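Local coordinates for protein Sf11-rnase (Nicotiana alata, PDB 1IOO) that cleaves RNA as a secreted ribonuclease of the T2 family and takes part in the self-incompatibility by which flowering plants reject their own pollen, at residues L117-T120 against L121-R125; T143-Q146 against E147-I151. One frame throughout, in Å; residues are numbered along the deposited sequence.

Contact 1. Residues L117-T120 against L121-R125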
loop_
_atom_site.group_PDB
_atom_site.type_symbol
_atom_site.label_atom_id
_atom_site.label_comp_id
_atom_site.label_asym_id
_atom_site.label_seq_id
_atom_site.Cartn_x
_atom_site.Cartn_y
_atom_site.Cartn_z
ATOM N N LEU A 117 -6.059 -7.448 6.553
ATOM C CA LEU A 117 -7.197 -7.118 5.710
ATOM C C LEU A 117 -7.795 -8.335 5.042
ATOM O O LEU A 117 -9.004 -8.390 4.829
ATOM C CB LEU A 117 -6.807 -6.061 4.672
ATOM C CG LEU A 117 -6.241 -4.748 5.231
ATOM C CD1 LEU A 117 -6.100 -3.749 4.093
ATOM C CD2 LEU A 117 -7.153 -4.178 6.318
ATOM N N LEU A 118 -6.963 -9.308 4.691
ATOM C CA LEU A 118 -7.481 -10.511 4.072
ATOM C C LEU A 118 -8.456 -11.216 5.015
ATOM O O LEU A 118 -9.527 -11.661 4.601
ATOM C CB LEU A 118 -6.336 -11.453 3.690
ATOM C CG LEU A 118 -6.777 -12.682 2.896
ATOM C CD1 LEU A 118 -7.472 -12.254 1.610
ATOM C CD2 LEU A 118 -5.564 -13.538 2.581
ATOM N N ARG A 119 -8.081 -11.298 6.289
ATOM C CA ARG A 119 -8.928 -11.924 7.296
ATOM C C ARG A 119 -10.164 -11.059 7.584
ATOM O O ARG A 119 -11.273 -11.572 7.735
ATOM C CB ARG A 119 -8.116 -12.158 8.576
ATOM C CG ARG A 119 -8.907 -12.722 9.755
ATOM C CD ARG A 119 -9.551 -14.065 9.446
ATOM N NE ARG A 119 -10.182 -14.624 10.641
ATOM C CZ ARG A 119 -11.080 -15.603 10.631
ATOM N NH1 ARG A 119 -11.467 -16.147 9.486
ATOM N NH2 ARG A 119 -11.602 -16.036 11.775
ATOM N N THR A 120 -9.966 -9.746 7.654
ATOM C CA THR A 120 -11.079 -8.831 7.887
ATOM C C THR A 120 -12.116 -8.952 6.776
ATOM O O THR A 120 -13.319 -8.998 7.032
ATOM C CB THR A 120 -10.585 -7.377 7.993
ATOM O OG1 THR A 120 -9.744 -7.256 9.146
ATOM C CG2 THR A 120 -11.766 -6.418 8.121
ATOM N N LEU A 121 -11.650 -9.018 5.536
ATOM C CA LEU A 121 -12.563 -9.175 4.424
ATOM C C LEU A 121 -13.292 -10.513 4.523
ATOM O O LEU A 121 -14.505 -10.585 4.333
ATOM C CB LEU A 121 -11.790 -9.058 3.101
ATOM C CG LEU A 121 -11.358 -7.619 2.784
ATOM C CD1 LEU A 121 -10.332 -7.598 1.661
ATOM C CD2 LEU A 121 -12.582 -6.788 2.419
ATOM N N GLN A 122 -12.553 -11.559 4.872
ATOM C CA GLN A 122 -13.129 -12.892 4.987
ATOM C C GLN A 122 -14.257 -12.941 6.024
ATOM O O GLN A 122 -15.297 -13.557 5.780
ATOM C CB GLN A 122 -12.052 -13.920 5.342
ATOM C CG GLN A 122 -12.627 -15.314 5.587
ATOM C CD GLN A 122 -11.566 -16.334 5.948
ATOM O OE1 GLN A 122 -10.688 -16.075 6.770
ATOM N NE2 GLN A 122 -11.648 -17.510 5.338
ATOM N N THR A 123 -14.056 -12.295 7.170
ATOM C CA THR A 123 -15.077 -12.291 8.219
ATOM C C THR A 123 -16.304 -11.480 7.798
ATOM O O THR A 123 -17.350 -11.536 8.445
ATOM C CB THR A 123 -14.519 -11.772 9.569
ATOM O OG1 THR A 123 -14.067 -10.419 9.439
ATOM C CG2 THR A 123 -13.370 -12.652 10.025
ATOM N N HIS A 124 -16.157 -10.720 6.716
ATOM C CA HIS A 124 -17.261 -9.956 6.149
ATOM C C HIS A 124 -17.805 -10.671 4.909
ATOM O O HIS A 124 -18.560 -10.105 4.116
ATOM C CB HIS A 124 -16.798 -8.539 5.792
ATOM C CG HIS A 124 -16.607 -7.648 6.981
ATOM N ND1 HIS A 124 -17.555 -6.733 7.390
ATOM C CD2 HIS A 124 -15.571 -7.525 7.844
ATOM C CE1 HIS A 124 -17.108 -6.082 8.450
ATOM N NE2 HIS A 124 -15.906 -6.544 8.746
ATOM N N ARG A 125 -17.393 -11.926 4.758
ATOM C CA ARG A 125 -17.817 -12.785 3.660
ATOM C C ARG A 125 -17.336 -12.273 2.312
ATOM O O ARG A 125 -18.010 -12.424 1.293
ATOM C CB ARG A 125 -19.334 -12.970 3.700
ATOM C CG ARG A 125 -19.758 -13.672 4.988
ATOM C CD ARG A 125 -21.238 -13.987 5.049
ATOM N NE ARG A 125 -21.571 -14.633 6.316
ATOM C CZ ARG A 125 -22.786 -15.058 6.646
ATOM N NH1 ARG A 125 -23.795 -14.910 5.799
ATOM N NH2 ARG A 125 -22.991 -15.628 7.828
#
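R119, T120 and L121 knit together the short helix 117-123, which a Schellman motif ends at R125. L121 N donates to L117 O (2.8 Å), and the L121 side chain then folds back over the same carbonyl, L121 CG lying 3.2 Å from L117 O. Leucine suits this buried face, since its branches also pack on I126 and on F194 of strand 192-194.

T120 stands on the neighbouring face, turned towards helix 134-145, where its side chain meets T143. The side chains of T120 and H124 lie side by side, pointing the same way. Threonine suits the place because its two branches differ: OG1, next to the backbone N, makes a weak hydrogen bond back to D116 O, while the methyl CG2 is left for packing beside H124.

R119 works on the outer surface. Its amide N-H binds D116 OD1, and R119 O accepts T123 N (2.9 Å). With CG anti to the backbone N (chi1 176°) and a bend at chi2, the chain brings its end back towards the next turn, where R119 NH1 donates to Q122 OE1 at 2.8 Å. That acceptor lies in the guanidinium plane, yet the donor sits well above the amide plane, the two groups being almost perpendicular. The methyl of T123 covers one guanidinium face, T123 CG2 being 3.8 Å from R119 CZ.

R125 adopts positive phi (65°) and closes the Schellman turn: I126 N turns back to L121 O, while R125 N donates to Q122 O at 2.8 Å.

Contact 2. Residues T143-Q146 against E147-I151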
loop_
_atom_site.group_PDB
_atom_site.type_symbol
_atom_site.label_atom_id
_atom_site.label_comp_id
_atom_site.label_asym_id
_atom_site.label_seq_id
_atom_site.Cartn_x
_atom_site.Cartn_y
_atom_site.Cartn_z
ATOM N N THR A 143 -13.955 -1.042 9.282
ATOM C CA THR A 143 -14.072 -1.597 10.629
ATOM C C THR A 143 -12.726 -1.610 11.338
ATOM O O THR A 143 -12.667 -1.643 12.570
ATOM C CB THR A 143 -14.656 -3.032 10.657
ATOM O OG1 THR A 143 -13.788 -3.939 9.966
ATOM C CG2 THR A 143 -16.041 -3.048 10.037
ATOM N N VAL A 144 -11.641 -1.577 10.565
ATOM C CA VAL A 144 -10.306 -1.576 11.151
ATOM C C VAL A 144 -9.573 -0.261 10.884
ATOM O O VAL A 144 -8.692 0.130 11.653
ATOM C CB VAL A 144 -9.447 -2.768 10.651
ATOM C CG1 VAL A 144 -10.058 -4.080 11.122
ATOM C CG2 VAL A 144 -9.331 -2.744 9.140
ATOM N N SER A 145 -9.926 0.424 9.800
ATOM C CA SER A 145 -9.288 1.707 9.508
ATOM C C SER A 145 -9.902 2.822 10.355
ATOM O O SER A 145 -9.284 3.871 10.552
ATOM C CB SER A 145 -9.385 2.053 8.012
ATOM O OG SER A 145 -10.717 2.293 7.600
ATOM N N GLN A 146 -11.104 2.569 10.875
ATOM C CA GLN A 146 -11.839 3.532 11.715
ATOM C C GLN A 146 -12.311 4.713 10.892
ATOM O O GLN A 146 -13.505 5.019 10.838
ATOM C CB GLN A 146 -10.973 4.000 12.891
ATOM C CG GLN A 146 -10.742 2.906 13.922
ATOM C CD GLN A 146 -9.974 3.371 15.144
ATOM O OE1 GLN A 146 -9.975 4.554 15.493
ATOM N NE2 GLN A 146 -9.331 2.427 15.823
ATOM N N GLU A 147 -11.361 5.406 10.278
ATOM C CA GLU A 147 -11.695 6.482 9.379
ATOM C C GLU A 147 -11.792 5.931 7.963
ATOM O O GLU A 147 -11.394 4.793 7.714
ATOM C CB GLU A 147 -10.658 7.607 9.473
ATOM C CG GLU A 147 -10.549 8.222 10.880
ATOM C CD GLU A 147 -11.865 8.800 11.405
ATOM O OE1 GLU A 147 -12.153 8.606 12.609
ATOM O OE2 GLU A 147 -12.604 9.456 10.632
ATOM N N ASN A 148 -12.317 6.725 7.040
ATOM C CA ASN A 148 -12.511 6.259 5.670
ATOM C C ASN A 148 -11.221 5.799 5.008
ATOM O O ASN A 148 -10.233 6.533 4.960
ATOM C CB ASN A 148 -13.123 7.354 4.798
ATOM C CG ASN A 148 -14.565 7.627 5.137
ATOM O OD1 ASN A 148 -15.205 6.843 5.834
ATOM N ND2 ASN A 148 -15.094 8.738 4.636
ATOM N N PRO A 149 -11.222 4.563 4.489
ATOM C CA PRO A 149 -10.052 4.023 3.803
ATOM C C PRO A 149 -10.223 4.390 2.335
ATOM O O PRO A 149 -11.267 4.918 1.955
ATOM C CB PRO A 149 -10.204 2.526 4.008
ATOM C CG PRO A 149 -11.713 2.350 3.867
ATOM C CD PRO A 149 -12.250 3.519 4.686
ATOM N N ASP A 150 -9.205 4.153 1.517
ATOM C CA ASP A 150 -9.351 4.403 0.093
ATOM C C ASP A 150 -9.242 3.105 -0.678
ATOM O O ASP A 150 -8.180 2.488 -0.726
ATOM C CB ASP A 150 -8.323 5.413 -0.435
ATOM C CG ASP A 150 -8.623 5.853 -1.874
ATOM O OD1 ASP A 150 -9.817 5.952 -2.231
ATOM O OD2 ASP A 150 -7.673 6.115 -2.646
ATOM N N ILE A 151 -10.366 2.660 -1.228
ATOM C CA ILE A 151 -10.394 1.444 -2.026
ATOM C C ILE A 151 -10.044 1.777 -3.471
ATOM O O ILE A 151 -10.775 2.506 -4.137
ATOM C CB ILE A 151 -11.787 0.791 -1.969
ATOM C CG1 ILE A 151 -12.235 0.635 -0.507
ATOM C CG2 ILE A 151 -11.762 -0.553 -2.679
ATOM C CD1 ILE A 151 -11.233 -0.076 0.381
HETATM O O HOH W 1 -10.867 7.259 14.658
#
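A classic gamma-turn ends helix 134-145 and swings the chain towards strand 150-154, with S145 and E147 meeting on its two sides. Q146, at the turn's centre, is the first residue to leave helical geometry and takes positive phi (70°). This brings E147 N to S145 O at 2.6 Å, although the bond is weak because it is bent.

A second, side-chain bond braces the bend. S145 OG sits between its backbone N and carbonyl carbon (chi1 67°), pointing across to E147 O, to which it donates at 2.6 Å and almost in line with the C=O bond. With the proton given to E147 O, the contact of the same hydroxyl with I141 O, one turn earlier in the helix, is only a weak hydrogen bond that competes for it. Serine fits because it is small enough for this buried spot and still offers a donor to a backbone carbonyl. With an alanine here E147 O would probably lose its side-chain donor, and of the two bonds across the turn just the weak backbone one would remain.

P149 packs beside the serine, P149 CD being 3.5 Å from S145 OG, and its ring lies against F138 and I141 of the helix. Proline suits the place because its rigid ring fills the space between the serine and these two side chains, with no N-H needing a partner.

On the outer side the polar chains of Q146 and E147 are joined by water: one molecule donates to Q146 OE1 (3.0 Å) and to E147 OE1 (2.8 Å). N148 OD1 turns instead to K142 NZ of the helix.

Beyond P149, D150 pairs by backbone with G167, so the whole is a tight helix-to-strand connection leading into the antiparallel sheet of the RNase T2 fold.

How the contacts relate
From the N terminus, contact 1 comes first and is complete before contact 2 opens; the two lie in series, neither nested nor crossing. Contact 1 winds up helix 117-123 and turns the chain out of it. Strand 130-132 follows, then helix 134-145, whose last turn begins contact 2; that contact closes the bend into strand 150-154. Though separate in sequence, they meet in space, with centres about 13 Å apart: L117 CD2 packs 3.8 Å from V144 CG2, and T120 OG1 lies 3.8 Å from V144 CG1. Helix 117-123 thus touches both strand 192-194 and helix 134-145, whose chain contact 2 then carries into the main antiparallel sheet.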